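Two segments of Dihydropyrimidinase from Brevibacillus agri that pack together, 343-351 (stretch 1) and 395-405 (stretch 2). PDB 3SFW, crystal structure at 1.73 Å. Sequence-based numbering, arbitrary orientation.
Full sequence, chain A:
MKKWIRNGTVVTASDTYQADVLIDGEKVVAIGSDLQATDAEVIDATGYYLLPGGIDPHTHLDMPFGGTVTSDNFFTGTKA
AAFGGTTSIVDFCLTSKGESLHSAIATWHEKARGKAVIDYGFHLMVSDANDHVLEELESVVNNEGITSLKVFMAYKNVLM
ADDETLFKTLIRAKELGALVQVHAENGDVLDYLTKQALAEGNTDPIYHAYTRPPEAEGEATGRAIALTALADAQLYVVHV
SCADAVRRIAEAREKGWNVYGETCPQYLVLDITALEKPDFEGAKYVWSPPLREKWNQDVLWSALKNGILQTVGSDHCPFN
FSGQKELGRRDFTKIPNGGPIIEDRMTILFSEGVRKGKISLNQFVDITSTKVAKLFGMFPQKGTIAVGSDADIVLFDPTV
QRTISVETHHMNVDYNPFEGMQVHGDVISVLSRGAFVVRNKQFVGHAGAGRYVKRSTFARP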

# COMPACT_ATOMS: atom_id res chain seq x y z
N GLU A 343 32.25 -17.82 4.36
CA GLU A 343 32.77 -18.78 3.43
C GLU A 343 31.69 -19.38 2.52
O GLU A 343 31.95 -19.69 1.35
CB GLU A 343 33.46 -19.91 4.20
CG GLU A 343 34.17 -20.90 3.26
CD GLU A 343 35.18 -21.78 3.99
OE1 GLU A 343 35.51 -21.50 5.16
OE2 GLU A 343 35.66 -22.75 3.36
N ASP A 344 30.47 -19.44 3.02
CA ASP A 344 29.41 -20.17 2.28
C ASP A 344 28.47 -19.28 1.49
O ASP A 344 27.55 -19.79 0.77
CB ASP A 344 28.68 -21.12 3.21
CG ASP A 344 29.63 -22.14 3.79
OD1 ASP A 344 30.38 -22.78 2.99
OD2 ASP A 344 29.71 -22.21 5.03
N ARG A 345 28.72 -17.97 1.56
CA ARG A 345 27.78 -16.99 0.93
C ARG A 345 27.58 -17.31 -0.57
O ARG A 345 26.41 -17.38 -1.04
CB ARG A 345 28.31 -15.54 1.07
CG ARG A 345 27.41 -14.50 0.34
CD ARG A 345 27.99 -13.06 0.50
NE ARG A 345 29.29 -12.96 -0.14
CZ ARG A 345 29.59 -12.14 -1.15
NH1 ARG A 345 28.66 -11.31 -1.64
NH2 ARG A 345 30.83 -12.18 -1.67
N MET A 346 28.67 -17.42 -1.34
CA MET A 346 28.54 -17.58 -2.81
C MET A 346 27.83 -18.91 -3.13
O MET A 346 26.91 -18.95 -3.99
CB MET A 346 29.91 -17.57 -3.48
CG MET A 346 30.64 -16.22 -3.39
SD MET A 346 29.87 -14.97 -4.42
CE MET A 346 30.45 -15.43 -6.02
N THR A 347 28.31 -20.01 -2.52
CA THR A 347 27.75 -21.34 -2.85
C THR A 347 26.27 -21.49 -2.47
O THR A 347 25.47 -22.01 -3.27
CB THR A 347 28.54 -22.51 -2.24
OG1 THR A 347 29.87 -22.51 -2.78
CG2 THR A 347 27.87 -23.86 -2.65
N ILE A 348 25.88 -20.95 -1.33
CA ILE A 348 24.47 -20.98 -0.93
C ILE A 348 23.59 -20.21 -1.91
O ILE A 348 22.53 -20.69 -2.30
CB ILE A 348 24.29 -20.49 0.50
CG1 ILE A 348 24.93 -21.53 1.45
CG2 ILE A 348 22.81 -20.27 0.84
CD1 ILE A 348 24.89 -21.11 2.91
N LEU A 349 24.03 -19.03 -2.30
CA LEU A 349 23.25 -18.24 -3.26
C LEU A 349 23.14 -18.97 -4.61
O LEU A 349 22.10 -18.97 -5.23
CB LEU A 349 23.85 -16.82 -3.43
CG LEU A 349 23.23 -15.77 -2.43
CD1 LEU A 349 21.84 -15.40 -2.82
CD2 LEU A 349 23.17 -16.24 -0.99
N PHE A 350 24.20 -19.64 -5.03
CA PHE A 350 24.12 -20.40 -6.30
C PHE A 350 23.18 -21.59 -6.10
O PHE A 350 22.29 -21.86 -6.92
CB PHE A 350 25.51 -20.90 -6.71
CG PHE A 350 25.47 -21.77 -7.95
CD1 PHE A 350 25.29 -21.20 -9.22
CD2 PHE A 350 25.51 -23.14 -7.83
CE1 PHE A 350 25.20 -22.01 -10.36
CE2 PHE A 350 25.42 -23.97 -8.97
CZ PHE A 350 25.24 -23.39 -10.23
N SER A 351 23.41 -22.36 -5.05
CA SER A 351 22.73 -23.65 -4.92
C SER A 351 21.26 -23.50 -4.53
O SER A 351 20.39 -24.23 -5.01
CB SER A 351 23.48 -24.53 -3.91
OG SER A 351 22.98 -25.87 -3.94
N LEU A 395 37.05 -19.68 -10.57
CA LEU A 395 36.70 -20.80 -11.39
C LEU A 395 35.76 -21.69 -10.58
O LEU A 395 36.16 -22.18 -9.51
CB LEU A 395 37.97 -21.60 -11.77
CG LEU A 395 39.04 -20.86 -12.60
CD1 LEU A 395 39.97 -21.87 -13.28
CD2 LEU A 395 38.49 -19.91 -13.54
N PHE A 396 34.50 -21.80 -11.03
CA PHE A 396 33.43 -22.40 -10.21
C PHE A 396 32.85 -23.60 -10.95
O PHE A 396 32.48 -23.50 -12.15
CB PHE A 396 32.34 -21.33 -9.97
CG PHE A 396 31.25 -21.79 -9.05
CD1 PHE A 396 31.39 -21.66 -7.65
CD2 PHE A 396 30.04 -22.24 -9.57
CE1 PHE A 396 30.37 -22.07 -6.80
CE2 PHE A 396 28.98 -22.61 -8.71
CZ PHE A 396 29.15 -22.52 -7.34
N ASP A 397 32.85 -24.77 -10.30
CA ASP A 397 32.28 -25.98 -10.88
C ASP A 397 30.85 -26.22 -10.37
O ASP A 397 30.63 -26.55 -9.22
CB ASP A 397 33.18 -27.20 -10.61
CG ASP A 397 32.70 -28.47 -11.32
OD1 ASP A 397 31.54 -28.52 -11.73
OD2 ASP A 397 33.52 -29.43 -11.45
N PRO A 398 29.86 -25.93 -11.23
CA PRO A 398 28.46 -25.93 -10.76
C PRO A 398 27.90 -27.36 -10.52
O PRO A 398 26.82 -27.52 -9.95
CB PRO A 398 27.72 -25.24 -11.92
CG PRO A 398 28.56 -25.61 -13.15
CD PRO A 398 29.98 -25.63 -12.67
N THR A 399 28.65 -28.38 -10.93
CA THR A 399 28.11 -29.78 -10.91
C THR A 399 28.43 -30.56 -9.62
O THR A 399 27.76 -31.55 -9.30
CB THR A 399 28.64 -30.61 -12.12
OG1 THR A 399 30.04 -30.82 -11.98
CG2 THR A 399 28.37 -29.88 -13.41
N VAL A 400 29.41 -30.10 -8.87
CA VAL A 400 29.89 -30.83 -7.71
C VAL A 400 28.86 -30.81 -6.60
O VAL A 400 28.38 -29.75 -6.18
CB VAL A 400 31.23 -30.22 -7.21
CG1 VAL A 400 31.69 -30.85 -5.89
CG2 VAL A 400 32.32 -30.27 -8.32
N GLN A 401 28.51 -31.99 -6.10
CA GLN A 401 27.68 -32.06 -4.90
C GLN A 401 28.55 -32.19 -3.69
O GLN A 401 29.49 -32.97 -3.68
CB GLN A 401 26.78 -33.28 -4.93
CG GLN A 401 25.90 -33.38 -6.12
CD GLN A 401 24.95 -34.53 -5.97
OE1 GLN A 401 23.96 -34.43 -5.21
NE2 GLN A 401 25.32 -35.69 -6.53
N ARG A 402 28.22 -31.45 -2.64
CA ARG A 402 29.00 -31.59 -1.41
C ARG A 402 28.16 -31.20 -0.20
O ARG A 402 27.04 -30.74 -0.34
CB ARG A 402 30.30 -30.77 -1.48
CG ARG A 402 30.06 -29.28 -1.55
CD ARG A 402 31.37 -28.52 -1.71
NE ARG A 402 31.12 -27.13 -2.04
CZ ARG A 402 31.10 -26.14 -1.16
NH1 ARG A 402 31.43 -26.35 0.12
NH2 ARG A 402 30.83 -24.90 -1.59
N THR A 403 28.66 -31.53 0.98
CA THR A 403 27.96 -31.17 2.21
C THR A 403 28.76 -30.08 2.92
O THR A 403 29.96 -30.18 3.06
CB THR A 403 27.93 -32.38 3.12
OG1 THR A 403 27.19 -33.41 2.45
CG2 THR A 403 27.26 -32.04 4.44
N ILE A 404 28.09 -29.01 3.32
CA ILE A 404 28.81 -27.98 4.10
C ILE A 404 29.12 -28.54 5.49
O ILE A 404 28.21 -29.05 6.18
CB ILE A 404 27.95 -26.71 4.21
CG1 ILE A 404 27.83 -26.09 2.80
CG2 ILE A 404 28.65 -25.67 5.14
CD1 ILE A 404 27.01 -24.76 2.76
N SER A 405 30.35 -28.34 5.95
CA SER A 405 30.72 -28.85 7.25
C SER A 405 31.85 -28.07 7.91
O SER A 405 32.81 -27.70 7.24
CB SER A 405 31.18 -30.31 7.11
OG SER A 405 31.30 -30.87 8.41
O HOH W 1 31.21 -22.92 0.56

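Stretch 1 enters a helix at Arg-345 that runs on past Ser-351; its i to i+4 hydrogen bonds include Ile-348 N to Asp-344 O (2.9 Å) and Phe-350 N to Met-346 O (3.0 Å), and the turn widens to a pi-type turn at 349-351. Stretch 2 arrives as a strand through Phe-396, turns a corner at Pro-398 and Thr-399, and leaves as a second strand. At the corner Asp-397 OD1 accepts hydrogen bonds from Thr-399 N (3.0 Å) and Thr-399 OG1 (2.8 Å). The backbones stay apart, with CA atoms 8.0 Å apart for Asp-344 and Ile-404 and 8.3 Å for Phe-350 and Pro-398, so side chains fill the gap and bury 399 Å² in total; Phe-350, Phe-396 and Ile-404 are buried, which suits their apolar side chains. Toward the corner, Phe-350 and Phe-396, both with chi1 t, form an edge-to-face pair: the edge of Phe-396 meets the face of Phe-350, centroids 4.9 Å apart and planes at 71°, with Phe-350 CD2 3.6 Å from Phe-396 CE2. Pro-398 adds a compact apolar surface, its CB 3.5 Å from Phe-350 CZ. Thr-347, whose CA-to-CB bond points toward stretch 2, brings OG1 to 4.1 Å from Phe-396 CE1, at the edge of that ring, and to 2.8 Å from Arg-402 NH2, near the guanidinium plane. The CA-to-CB bond of Arg-402 points sideways, but its long side chain, extended through chi2 and chi3 (both t), carries the guanidinium to the helix. There Arg-402 NH2 donates to water 1 (2.9 Å), which also lies 2.6 Å from Asp-344 OD1, so a water sits between the basic and acidic groups. Ile-404 closes the other end of the contact: its CD1 packs 4.1 Å from Ile-348 CG1, while its CG2 lies 3.6 Å from Asp-344 OD2, a carboxylate oxygen hydrogen-bonded elsewhere in the structure.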